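Local coordinates for protein MmeI (Methylophilus methylotrophus, PDB 5HR4) that binds DNA as a Type IIL restriction-modification enzyme and probably transfers a methyl group from S-adenosyl-L-methionine to the amino group of adenine, at residues P638-G643 against Y811-V816; L747-T752 against Q758-G763; L784-L789 against F838-A843. All coordinates share one frame; numbering follows the deposited sequence.

Contact 1: residues P638-G643 against Y811-V816; sequences PSMRYG and YSASLV. With nucleotides of chain B.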
loop_
_atom_site.group_PDB
_atom_site.type_symbol
_atom_site.label_atom_id
_atom_site.label_comp_id
_atom_site.label_asym_id
_atom_site.label_seq_id
_atom_site.Cartn_x
_atom_site.Cartn_y
_atom_site.Cartn_z
ATOM N N PRO A 638 15.075 -31.851 -11.865
ATOM C CA PRO A 638 13.874 -32.628 -11.531
ATOM C C PRO A 638 12.719 -31.711 -11.171
ATOM O O PRO A 638 12.913 -30.692 -10.506
ATOM C CB PRO A 638 14.312 -33.454 -10.312
ATOM C CG PRO A 638 15.813 -33.213 -10.167
ATOM C CD PRO A 638 16.060 -31.879 -10.773
ATOM N N SER A 639 11.508 -32.091 -11.591
ATOM C CA SER A 639 10.325 -31.284 -11.312
ATOM C C SER A 639 10.131 -31.084 -9.812
ATOM O O SER A 639 10.507 -31.926 -8.994
ATOM C CB SER A 639 9.080 -31.943 -11.897
ATOM O OG SER A 639 9.257 -32.203 -13.270
ATOM N N MET A 640 9.537 -29.949 -9.459
ATOM C CA MET A 640 9.212 -29.602 -8.083
ATOM C C MET A 640 7.697 -29.609 -7.891
ATOM O O MET A 640 6.932 -29.338 -8.823
ATOM C CB MET A 640 9.786 -28.227 -7.712
ATOM C CG MET A 640 9.460 -27.751 -6.306
ATOM S SD MET A 640 10.309 -26.222 -5.902
ATOM C CE MET A 640 12.008 -26.799 -5.896
ATOM N N ARG A 641 7.269 -29.899 -6.665
ATOM C CA ARG A 641 5.868 -30.114 -6.360
ATOM C C ARG A 641 5.431 -29.265 -5.172
ATOM O O ARG A 641 6.234 -28.903 -4.308
ATOM C CB ARG A 641 5.614 -31.595 -6.080
ATOM C CG ARG A 641 6.048 -32.485 -7.222
ATOM C CD ARG A 641 4.910 -32.689 -8.191
ATOM N NE ARG A 641 3.887 -33.486 -7.526
ATOM C CZ ARG A 641 2.675 -33.724 -8.001
ATOM N NH1 ARG A 641 2.299 -33.229 -9.171
ATOM N NH2 ARG A 641 1.846 -34.464 -7.291
ATOM N N TYR A 642 4.131 -28.967 -5.143
ATOM C CA TYR A 642 3.497 -28.165 -4.104
ATOM C C TYR A 642 3.006 -29.076 -2.980
ATOM O O TYR A 642 2.448 -30.149 -3.236
ATOM C CB TYR A 642 2.331 -27.379 -4.725
ATOM C CG TYR A 642 1.692 -26.289 -3.876
ATOM C CD1 TYR A 642 2.462 -25.278 -3.324
ATOM C CD2 TYR A 642 0.316 -26.249 -3.666
ATOM C CE1 TYR A 642 1.897 -24.272 -2.564
ATOM C CE2 TYR A 642 -0.261 -25.247 -2.898
ATOM C CZ TYR A 642 0.536 -24.253 -2.354
ATOM O OH TYR A 642 -0.001 -23.220 -1.590
ATOM N N GLY A 643 3.208 -28.648 -1.736
ATOM C CA GLY A 643 2.780 -29.438 -0.593
ATOM C C GLY A 643 1.267 -29.644 -0.553
ATOM O O GLY A 643 0.490 -28.963 -1.230
ATOM N N TYR A 811 8.807 -18.374 -1.641
ATOM C CA TYR A 811 9.283 -19.216 -2.714
ATOM C C TYR A 811 8.112 -19.626 -3.583
ATOM O O TYR A 811 6.961 -19.626 -3.145
ATOM C CB TYR A 811 9.994 -20.451 -2.153
ATOM C CG TYR A 811 10.910 -21.102 -3.157
ATOM C CD1 TYR A 811 10.418 -22.013 -4.075
ATOM C CD2 TYR A 811 12.274 -20.798 -3.199
ATOM C CE1 TYR A 811 11.252 -22.608 -5.012
ATOM C CE2 TYR A 811 13.121 -21.386 -4.142
ATOM C CZ TYR A 811 12.602 -22.288 -5.042
ATOM O OH TYR A 811 13.400 -22.883 -5.988
ATOM N N SER A 812 8.400 -19.965 -4.833
ATOM C CA SER A 812 7.375 -20.631 -5.621
ATOM C C SER A 812 8.033 -21.333 -6.792
ATOM O O SER A 812 8.873 -20.743 -7.482
ATOM C CB SER A 812 6.323 -19.651 -6.117
ATOM O OG SER A 812 6.842 -18.943 -7.222
ATOM N N ALA A 813 7.619 -22.581 -7.025
ATOM C CA ALA A 813 8.238 -23.407 -8.055
ATOM C C ALA A 813 8.187 -22.746 -9.425
ATOM O O ALA A 813 9.183 -22.754 -10.157
ATOM C CB ALA A 813 7.565 -24.775 -8.096
ATOM N N SER A 814 7.051 -22.145 -9.787
ATOM C CA SER A 814 6.910 -21.634 -11.145
ATOM C C SER A 814 7.652 -20.318 -11.384
ATOM O O SER A 814 7.936 -19.988 -12.543
ATOM C CB SER A 814 5.432 -21.463 -11.496
ATOM O OG SER A 814 4.864 -20.386 -10.778
ATOM N N LEU A 815 7.978 -19.558 -10.339
ATOM C CA LEU A 815 8.647 -18.271 -10.520
ATOM C C LEU A 815 10.154 -18.339 -10.312
ATOM O O LEU A 815 10.906 -17.663 -11.017
ATOM C CB LEU A 815 8.064 -17.223 -9.567
ATOM C CG LEU A 815 6.795 -16.497 -10.006
ATOM C CD1 LEU A 815 6.224 -15.763 -8.816
ATOM C CD2 LEU A 815 7.094 -15.519 -11.137
ATOM N N VAL A 816 10.610 -19.136 -9.354
ATOM C CA VAL A 816 12.018 -19.219 -9.005
ATOM C C VAL A 816 12.655 -20.413 -9.695
ATOM O O VAL A 816 13.356 -20.267 -10.702
ATOM C CB VAL A 816 12.189 -19.340 -7.485
ATOM C CG1 VAL A 816 13.670 -19.250 -7.116
ATOM C CG2 VAL A 816 11.358 -18.282 -6.780
ATOM P P DT B 3 1.995 -26.210 -8.974
ATOM O OP1 DT B 3 2.700 -25.106 -9.672
ATOM O OP2 DT B 3 2.630 -27.539 -9.064
ATOM O "O5'" DT B 3 1.698 -25.822 -7.432
ATOM C "C5'" DT B 3 1.774 -24.454 -6.952
ATOM C "C4'" DT B 3 0.808 -23.528 -7.667
ATOM O "O4'" DT B 3 -0.570 -23.988 -7.491
ATOM C "C3'" DT B 3 0.823 -22.080 -7.157
ATOM O "O3'" DT B 3 0.620 -21.183 -8.240
ATOM C "C2'" DT B 3 -0.389 -22.064 -6.224
ATOM C "C1'" DT B 3 -1.349 -22.893 -7.047
ATOM N N1 DT B 3 -2.508 -23.402 -6.295
ATOM C C2 DT B 3 -3.644 -22.632 -6.201
ATOM O O2 DT B 3 -3.741 -21.527 -6.690
ATOM N N3 DT B 3 -4.670 -23.204 -5.498
ATOM C C4 DT B 3 -4.685 -24.460 -4.908
ATOM O O4 DT B 3 -5.660 -24.888 -4.296
ATOM C C5 DT B 3 -3.468 -25.220 -5.053
ATOM C C7 DT B 3 -3.353 -26.582 -4.444
ATOM C C6 DT B 3 -2.450 -24.661 -5.735
ATOM P P DC B 4 1.842 -20.604 -9.096
ATOM O OP1 DC B 4 1.531 -20.741 -10.539
ATOM O OP2 DC B 4 3.110 -21.138 -8.544
ATOM O "O5'" DC B 4 1.791 -19.065 -8.777
ATOM C "C5'" DC B 4 2.699 -18.496 -7.840
ATOM C "C4'" DC B 4 2.050 -17.276 -7.251
ATOM O "O4'" DC B 4 0.798 -17.670 -6.647
ATOM C "C3'" DC B 4 2.845 -16.515 -6.205
ATOM O "O3'" DC B 4 2.813 -15.121 -6.552
ATOM C "C2'" DC B 4 2.104 -16.821 -4.885
ATOM C "C1'" DC B 4 0.696 -17.178 -5.337
ATOM N N1 DC B 4 0.017 -18.253 -4.512
ATOM C C2 DC B 4 -1.381 -18.257 -4.412
ATOM O O2 DC B 4 -2.024 -17.367 -4.978
ATOM N N3 DC B 4 -1.994 -19.239 -3.696
ATOM C C4 DC B 4 -1.267 -20.184 -3.108
ATOM N N4 DC B 4 -1.915 -21.108 -2.403
ATOM C C5 DC B 4 0.161 -20.203 -3.193
ATOM C C6 DC B 4 0.757 -19.234 -3.908
ATOM P P DA B 2 -1.080 -31.832 -10.459
ATOM O OP1 DA B 2 -0.336 -32.136 -11.703
ATOM O OP2 DA B 2 -0.632 -32.465 -9.194
ATOM O "O5'" DA B 2 -1.147 -30.243 -10.153
ATOM C "C5'" DA B 2 -1.075 -29.278 -11.224
ATOM C "C4'" DA B 2 -1.049 -27.835 -10.701
ATOM O "O4'" DA B 2 -2.394 -27.365 -10.411
ATOM C "C3'" DA B 2 -0.228 -27.574 -9.422
ATOM O "O3'" DA B 2 0.521 -26.371 -9.598
ATOM C "C2'" DA B 2 -1.320 -27.385 -8.363
ATOM C "C1'" DA B 2 -2.350 -26.651 -9.198
ATOM N N9 DA B 2 -3.699 -26.572 -8.625
ATOM C C8 DA B 2 -4.380 -27.535 -7.927
ATOM N N7 DA B 2 -5.581 -27.158 -7.551
ATOM C C5 DA B 2 -5.695 -25.860 -8.048
ATOM C C6 DA B 2 -6.730 -24.891 -7.998
ATOM N N6 DA B 2 -7.903 -25.088 -7.398
ATOM N N1 DA B 2 -6.508 -23.705 -8.594
ATOM C C2 DA B 2 -5.340 -23.499 -9.192
ATOM N N3 DA B 2 -4.305 -24.321 -9.308
ATOM C C4 DA B 2 -4.549 -25.494 -8.708
#

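Contact 2: residues L747-T752 against Q758-G763; sequences LLIPET and QFIPIG. With nucleotides of chain C; nucleotides of chain B.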
loop_
_atom_site.group_PDB
_atom_site.type_symbol
_atom_site.label_atom_id
_atom_site.label_comp_id
_atom_site.label_asym_id
_atom_site.label_seq_id
_atom_site.Cartn_x
_atom_site.Cartn_y
_atom_site.Cartn_z
ATOM N N LEU A 747 13.102 -33.603 -0.610
ATOM C CA LEU A 747 13.750 -32.374 -0.165
ATOM C C LEU A 747 12.705 -31.273 -0.034
ATOM O O LEU A 747 12.044 -30.934 -1.014
ATOM C CB LEU A 747 14.839 -31.966 -1.152
ATOM C CG LEU A 747 15.503 -30.607 -0.977
ATOM C CD1 LEU A 747 16.327 -30.593 0.291
ATOM C CD2 LEU A 747 16.364 -30.299 -2.197
ATOM N N LEU A 748 12.571 -30.718 1.168
ATOM C CA LEU A 748 11.545 -29.736 1.497
ATOM C C LEU A 748 12.104 -28.317 1.458
ATOM O O LEU A 748 13.157 -28.049 2.050
ATOM C CB LEU A 748 10.987 -30.026 2.888
ATOM C CG LEU A 748 9.717 -29.293 3.326
ATOM C CD1 LEU A 748 9.065 -30.078 4.447
ATOM C CD2 LEU A 748 10.018 -27.873 3.793
ATOM N N ILE A 749 11.377 -27.403 0.818
ATOM C CA ILE A 749 11.716 -25.983 0.773
ATOM C C ILE A 749 10.573 -25.194 1.402
ATOM O O ILE A 749 9.450 -25.232 0.896
ATOM C CB ILE A 749 11.961 -25.478 -0.659
ATOM C CG1 ILE A 749 12.972 -26.356 -1.409
ATOM C CG2 ILE A 749 12.397 -24.018 -0.616
ATOM C CD1 ILE A 749 12.365 -27.585 -2.105
ATOM N N PRO A 750 10.796 -24.467 2.493
ATOM C CA PRO A 750 9.714 -23.667 3.083
ATOM C C PRO A 750 9.243 -22.563 2.147
ATOM O O PRO A 750 10.029 -21.970 1.405
ATOM C CB PRO A 750 10.359 -23.082 4.344
ATOM C CG PRO A 750 11.399 -24.094 4.715
ATOM C CD PRO A 750 11.952 -24.570 3.393
ATOM N N GLU A 751 7.944 -22.253 2.220
ATOM C CA GLU A 751 7.383 -21.307 1.264
ATOM C C GLU A 751 7.629 -19.856 1.678
ATOM O O GLU A 751 8.079 -19.046 0.864
ATOM C CB GLU A 751 5.892 -21.571 1.082
ATOM C CG GLU A 751 5.275 -20.852 -0.109
ATOM C CD GLU A 751 4.042 -20.064 0.276
ATOM O OE1 GLU A 751 3.998 -19.556 1.424
ATOM O OE2 GLU A 751 3.123 -19.958 -0.561
ATOM N N THR A 752 7.366 -19.514 2.938
ATOM C CA THR A 752 7.387 -18.136 3.418
ATOM C C THR A 752 8.285 -18.063 4.644
ATOM O O THR A 752 8.024 -18.755 5.633
ATOM C CB THR A 752 5.965 -17.687 3.750
ATOM O OG1 THR A 752 5.141 -17.900 2.597
ATOM C CG2 THR A 752 5.898 -16.233 4.147
ATOM N N GLN A 758 20.483 -15.543 4.928
ATOM C CA GLN A 758 21.202 -15.459 3.665
ATOM C C GLN A 758 20.902 -16.654 2.776
ATOM O O GLN A 758 21.147 -16.601 1.564
ATOM C CB GLN A 758 22.712 -15.333 3.921
ATOM N N PHE A 759 20.396 -17.732 3.368
ATOM C CA PHE A 759 19.968 -18.935 2.674
ATOM C C PHE A 759 18.601 -19.319 3.218
ATOM O O PHE A 759 18.326 -19.127 4.406
ATOM C CB PHE A 759 20.964 -20.075 2.889
ATOM C CG PHE A 759 22.395 -19.670 2.707
ATOM C CD1 PHE A 759 22.979 -19.683 1.447
ATOM C CD2 PHE A 759 23.160 -19.260 3.793
ATOM C CE1 PHE A 759 24.314 -19.290 1.268
ATOM C CE2 PHE A 759 24.495 -18.875 3.630
ATOM C CZ PHE A 759 25.068 -18.892 2.364
ATOM N N ILE A 760 17.740 -19.846 2.352
ATOM C CA ILE A 760 16.482 -20.430 2.813
ATOM C C ILE A 760 16.780 -21.795 3.416
ATOM O O ILE A 760 17.260 -22.688 2.703
ATOM C CB ILE A 760 15.455 -20.552 1.683
ATOM C CG1 ILE A 760 15.038 -19.179 1.181
ATOM C CG2 ILE A 760 14.212 -21.257 2.177
ATOM C CD1 ILE A 760 13.905 -19.236 0.205
ATOM N N PRO A 761 16.524 -22.002 4.713
ATOM C CA PRO A 761 16.721 -23.333 5.312
ATOM C C PRO A 761 15.902 -24.413 4.632
ATOM O O PRO A 761 14.677 -24.454 4.777
ATOM C CB PRO A 761 16.257 -23.148 6.764
ATOM C CG PRO A 761 16.228 -21.667 6.981
ATOM C CD PRO A 761 15.948 -21.040 5.665
ATOM N N ILE A 762 16.565 -25.292 3.896
ATOM C CA ILE A 762 15.919 -26.430 3.262
ATOM C C ILE A 762 16.510 -27.723 3.842
ATOM O O ILE A 762 17.525 -27.709 4.528
ATOM C CB ILE A 762 16.086 -26.370 1.737
ATOM C CG1 ILE A 762 17.559 -26.444 1.375
ATOM C CG2 ILE A 762 15.526 -25.065 1.201
ATOM C CD1 ILE A 762 17.775 -26.296 -0.083
ATOM N N GLY A 763 15.854 -28.847 3.582
ATOM C CA GLY A 763 16.404 -30.081 4.126
ATOM C C GLY A 763 15.649 -31.303 3.650
ATOM O O GLY A 763 14.655 -31.203 2.927
ATOM P P DG C 6 10.057 -17.924 10.130
ATOM O OP1 DG C 6 10.254 -18.542 11.461
ATOM O OP2 DG C 6 11.198 -17.784 9.178
ATOM O "O5'" DG C 6 8.862 -18.574 9.260
ATOM C "C5'" DG C 6 8.100 -19.622 9.745
ATOM C "C4'" DG C 6 6.612 -19.354 9.564
ATOM O "O4'" DG C 6 6.294 -17.969 9.773
ATOM C "C3'" DG C 6 5.992 -19.749 8.226
ATOM O "O3'" DG C 6 4.846 -20.454 8.534
ATOM C "C2'" DG C 6 5.635 -18.417 7.584
ATOM C "C1'" DG C 6 5.357 -17.553 8.803
ATOM N N9 DG C 6 5.618 -16.146 8.577
ATOM C C8 DG C 6 6.860 -15.557 8.548
ATOM N N7 DG C 6 6.817 -14.279 8.348
ATOM C C5 DG C 6 5.463 -13.990 8.240
ATOM C C6 DG C 6 4.819 -12.756 8.028
ATOM O O6 DG C 6 5.332 -11.647 7.880
ATOM N N1 DG C 6 3.439 -12.891 7.981
ATOM C C2 DG C 6 2.758 -14.075 8.132
ATOM N N2 DG C 6 1.422 -13.997 8.063
ATOM N N3 DG C 6 3.352 -15.251 8.339
ATOM C C4 DG C 6 4.705 -15.132 8.376
ATOM P P DC B 5 3.548 -13.988 -5.676
ATOM O OP1 DC B 5 3.952 -12.907 -6.611
ATOM O OP2 DC B 5 4.484 -14.612 -4.726
ATOM O "O5'" DC B 5 2.382 -13.412 -4.766
ATOM C "C5'" DC B 5 1.240 -12.862 -5.347
ATOM C "C4'" DC B 5 0.119 -12.909 -4.344
ATOM O "O4'" DC B 5 -0.159 -14.269 -4.001
ATOM C "C3'" DC B 5 0.458 -12.291 -3.007
ATOM O "O3'" DC B 5 0.272 -10.908 -3.079
ATOM C "C2'" DC B 5 -0.552 -12.959 -2.061
ATOM C "C1'" DC B 5 -0.904 -14.256 -2.804
ATOM N N1 DC B 5 -0.594 -15.478 -2.075
ATOM C C2 DC B 5 -1.642 -16.302 -1.661
ATOM O O2 DC B 5 -2.798 -15.946 -1.889
ATOM N N3 DC B 5 -1.361 -17.452 -1.006
ATOM C C4 DC B 5 -0.082 -17.783 -0.777
ATOM N N4 DC B 5 0.170 -18.931 -0.130
ATOM C C5 DC B 5 0.997 -16.948 -1.204
ATOM C C6 DC B 5 0.693 -15.823 -1.851
#

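Contact 3: residues L784-L789 against F838-A843; sequences LIFGLL and FAILKA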
loop_
_atom_site.group_PDB
_atom_site.type_symbol
_atom_site.label_atom_id
_atom_site.label_comp_id
_atom_site.label_asym_id
_atom_site.label_seq_id
_atom_site.Cartn_x
_atom_site.Cartn_y
_atom_site.Cartn_z
ATOM N N LEU A 784 23.149 -33.587 -4.909
ATOM C CA LEU A 784 23.576 -32.487 -5.760
ATOM C C LEU A 784 22.549 -31.361 -5.763
ATOM O O LEU A 784 22.900 -30.182 -5.605
ATOM C CB LEU A 784 23.817 -33.009 -7.176
ATOM C CG LEU A 784 23.870 -31.979 -8.306
ATOM C CD1 LEU A 784 25.148 -31.165 -8.237
ATOM C CD2 LEU A 784 23.731 -32.675 -9.655
ATOM N N ILE A 785 21.265 -31.706 -5.932
ATOM C CA ILE A 785 20.229 -30.680 -6.026
ATOM C C ILE A 785 20.098 -29.921 -4.711
ATOM O O ILE A 785 19.846 -28.709 -4.706
ATOM C CB ILE A 785 18.891 -31.302 -6.433
ATOM N N PHE A 786 20.283 -30.617 -3.582
ATOM C CA PHE A 786 20.337 -29.930 -2.295
ATOM C C PHE A 786 21.488 -28.930 -2.246
ATOM O O PHE A 786 21.396 -27.899 -1.567
ATOM C CB PHE A 786 20.483 -30.935 -1.151
ATOM C CG PHE A 786 20.771 -30.287 0.166
ATOM C CD1 PHE A 786 19.738 -29.845 0.969
ATOM C CD2 PHE A 786 22.076 -30.064 0.578
ATOM C CE1 PHE A 786 19.989 -29.225 2.181
ATOM C CE2 PHE A 786 22.339 -29.435 1.784
ATOM C CZ PHE A 786 21.288 -29.015 2.587
ATOM N N GLY A 787 22.597 -29.236 -2.914
ATOM C CA GLY A 787 23.656 -28.258 -3.011
ATOM C C GLY A 787 23.213 -27.064 -3.825
ATOM O O GLY A 787 23.450 -25.916 -3.442
ATOM N N LEU A 788 22.525 -27.324 -4.933
ATOM C CA LEU A 788 22.157 -26.245 -5.837
ATOM C C LEU A 788 21.217 -25.259 -5.157
ATOM O O LEU A 788 21.427 -24.044 -5.220
ATOM C CB LEU A 788 21.528 -26.822 -7.099
ATOM C CG LEU A 788 21.441 -25.806 -8.226
ATOM C CD1 LEU A 788 22.832 -25.270 -8.550
ATOM C CD2 LEU A 788 20.804 -26.460 -9.435
ATOM N N LEU A 789 20.185 -25.764 -4.480
ATOM C CA LEU A 789 19.232 -24.891 -3.798
ATOM C C LEU A 789 19.792 -24.287 -2.521
ATOM O O LEU A 789 19.194 -23.354 -1.981
ATOM C CB LEU A 789 17.958 -25.660 -3.466
ATOM C CG LEU A 789 17.371 -26.482 -4.597
ATOM C CD1 LEU A 789 16.031 -27.024 -4.155
ATOM C CD2 LEU A 789 17.242 -25.641 -5.861
ATOM N N PHE A 838 27.336 -32.593 1.512
ATOM C CA PHE A 838 27.484 -33.400 2.715
ATOM C C PHE A 838 28.210 -32.632 3.811
ATOM O O PHE A 838 27.945 -32.854 5.002
ATOM C CB PHE A 838 28.205 -34.710 2.392
ATOM C CG PHE A 838 27.332 -35.731 1.713
ATOM C CD1 PHE A 838 26.258 -36.298 2.386
ATOM C CD2 PHE A 838 27.586 -36.126 0.403
ATOM C CE1 PHE A 838 25.452 -37.236 1.764
ATOM C CE2 PHE A 838 26.780 -37.069 -0.227
ATOM C CZ PHE A 838 25.713 -37.621 0.453
ATOM N N ALA A 839 29.105 -31.709 3.437
ATOM C CA ALA A 839 29.790 -30.902 4.442
ATOM C C ALA A 839 28.815 -29.970 5.153
ATOM O O ALA A 839 28.899 -29.793 6.377
ATOM C CB ALA A 839 30.931 -30.111 3.802
ATOM N N ILE A 840 27.877 -29.374 4.404
ATOM C CA ILE A 840 26.796 -28.608 5.030
ATOM C C ILE A 840 25.980 -29.502 5.960
ATOM O O ILE A 840 25.783 -29.185 7.145
ATOM C CB ILE A 840 25.902 -27.948 3.963
ATOM C CG1 ILE A 840 26.639 -26.806 3.269
ATOM C CG2 ILE A 840 24.643 -27.414 4.596
ATOM C CD1 ILE A 840 25.936 -26.270 2.041
ATOM N N LEU A 841 25.496 -30.635 5.440
ATOM C CA LEU A 841 24.671 -31.521 6.258
ATOM C C LEU A 841 25.374 -31.885 7.562
ATOM O O LEU A 841 24.803 -31.730 8.650
ATOM C CB LEU A 841 24.306 -32.786 5.479
ATOM C CG LEU A 841 23.151 -32.704 4.482
ATOM C CD1 LEU A 841 22.704 -34.102 4.147
ATOM C CD2 LEU A 841 21.993 -31.859 5.016
ATOM N N LYS A 842 26.627 -32.351 7.466
ATOM C CA LYS A 842 27.382 -32.698 8.666
ATOM C C LYS A 842 27.490 -31.502 9.603
ATOM O O LYS A 842 27.233 -31.621 10.808
ATOM C CB LYS A 842 28.769 -33.219 8.288
ATOM N N ALA A 843 27.840 -30.332 9.051
ATOM C CA ALA A 843 27.969 -29.117 9.853
ATOM C C ALA A 843 26.717 -28.865 10.683
ATOM O O ALA A 843 26.806 -28.465 11.854
ATOM C CB ALA A 843 28.261 -27.925 8.938
#

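Contact 1: residues P638-G643 against Y811-V816
A Met-aromatic contact on the DNA-reading side of the target recognition domain joins M640 to Y811, with A813 beside them. M640 precedes strand 641-642, an outer strand of a four-stranded antiparallel sheet. The other two residues lie in the loop that follows strand 808-810. The extended first two torsions of M640 (chi1 178°) carry SD to 3.8 Å from Y811 CE1; the bend at chi3 turns only CE. The sulfur approaches the ring obliquely, 67° off its normal. The A813 methyl packs against the same sulfur, with A813 CB 3.8 Å from M640 SD. CB and CG of M640 also run past this methyl. V816 CB lies over one face of the Y811 ring, offset toward the rim. The loop is held in shape by S812 O, which accepts from both L815 N and V816 N. M640 also packs on I749 and I778, so the patch is apolar and buried.

Residues next to this patch face chain B of the DNA. Y642 CG stands anti to its backbone N (chi1 -169°), and the ring lies with one face toward C5' of DT3 of chain B. Its OH accepts a hydrogen bond of 3.0 Å from N4 of DC4 of chain B. This is a direct contact with a base. R641 NH1 reaches OP2 of DA2 of chain B at 3.0 Å, but that bond is weak and bent. The loop side grips the backbone of the DNA as well. S814 OG donates to OP2 of DC4 of chain B at 2.9 Å, so DC4 is held at its base by one segment and at its phosphate by the other.

Contact 2: residues L747-T752 against Q758-G763
L748 and G763 form an antiparallel hydrogen-bonded pair at the edge of the recognition domain's four-stranded sheet. L748 N donates to G763 O at 2.8 Å, almost in line with the carbonyl bond. The return bond, G763 N to L748 O, is 3.2 Å long and lies in the carbonyl plane. Next to the pair, I762 packs along the strand. Its CB sits 3.4 Å from L748 O. Chi1 of 62° puts CG1 between the backbone N and the carbonyl carbon. CG2 is then turned to I749, and its distance to I749 CG2 is 3.8 Å. The two isoleucines lie side by side and point the same way. CG1 passes L747 CD1 at 4.5 Å. The tip, CD1, leaves the strand pair and packs on L789 of helix 783-790. I760 CG2 adds a methyl 4.2 Å from P750 CD.

Just past the strand, E751 turns to the DNA. Its OE2 accepts from N4 of DC5 of chain B at 3.2 Å, with an N-H...O angle of 153°. With an alanine here, the N4 amino group of that cytosine would probably be left without this protein acceptor. The chemistry divides cleanly. Methyl packing and two backbone bonds join the two segments, while a carboxylate acceptor suits the amino group of a cytosine, consistent with base recognition.

Contact 3: residues L784-L789 against F838-A843
F786 reaches from helix 783-790 to I840 and L841 of helix 827-845. This is plain helix-to-helix packing, with no hydrogen bond between the two segments. All the contact on the first helix comes from the far end of one ring. F786 CG is anti to the backbone N (chi1 170°), which carries the ring outward toward the second helix. Chi2 of 87° sets the ring roughly perpendicular to the CA-CB-CG plane. Atoms CE2 and CZ then meet the opposing side chains.

I840 uses its short branch. With chi1 at -71°, CG1 is anti to the carbonyl carbon and CG2 is the methyl turned to the phenyl ring. It comes to the ring edge, near the ring plane, with I840 CG2 4.2 Å from F786 CE2. L841 starts on a different heading. Its CD1 continues the extended chain, and the other methyl, CD2, is the one turned to the ring. L841 CD2 is 3.8 Å from F786 CZ and 4.1 Å from F786 CE2. It approaches obliquely. Two methyls from consecutive residues thus share one corner of the phenyl ring.

F786 also touches A837 and R844. With I840 and L841 these make the i, i+3, i+4, i+7 face of helix 827-845. The contact joins a helix of the target recognition domain to one of the C-terminal domain. The nearest atom of the contact is about 14 Å from the DNA. On its other sides, I840 packs on L865, A868 and H869 of helix 863-880, and F786 lies against L747 of strand 746-750.

How the contacts relate
The three contacts follow one another across the target recognition domain and into the C-terminal domain. Contact 2 lies about 12 Å, centre to centre, from each of the other two, which are about 19 Å apart. Contacts 1 and 2 share the four-stranded antiparallel sheet, and a probable hydrogen bond from Y811 N to E751 O ties them together. Apolar packing of L747 and I762 on helix 783-790 leads on to contact 3. Along the chain, contact 2 falls between the two segments of contact 1, while the segments of contacts 1 and 3 alternate. The sheet that presents side chains to DNA is linked to the C-terminal helices, in part through helix 783-790.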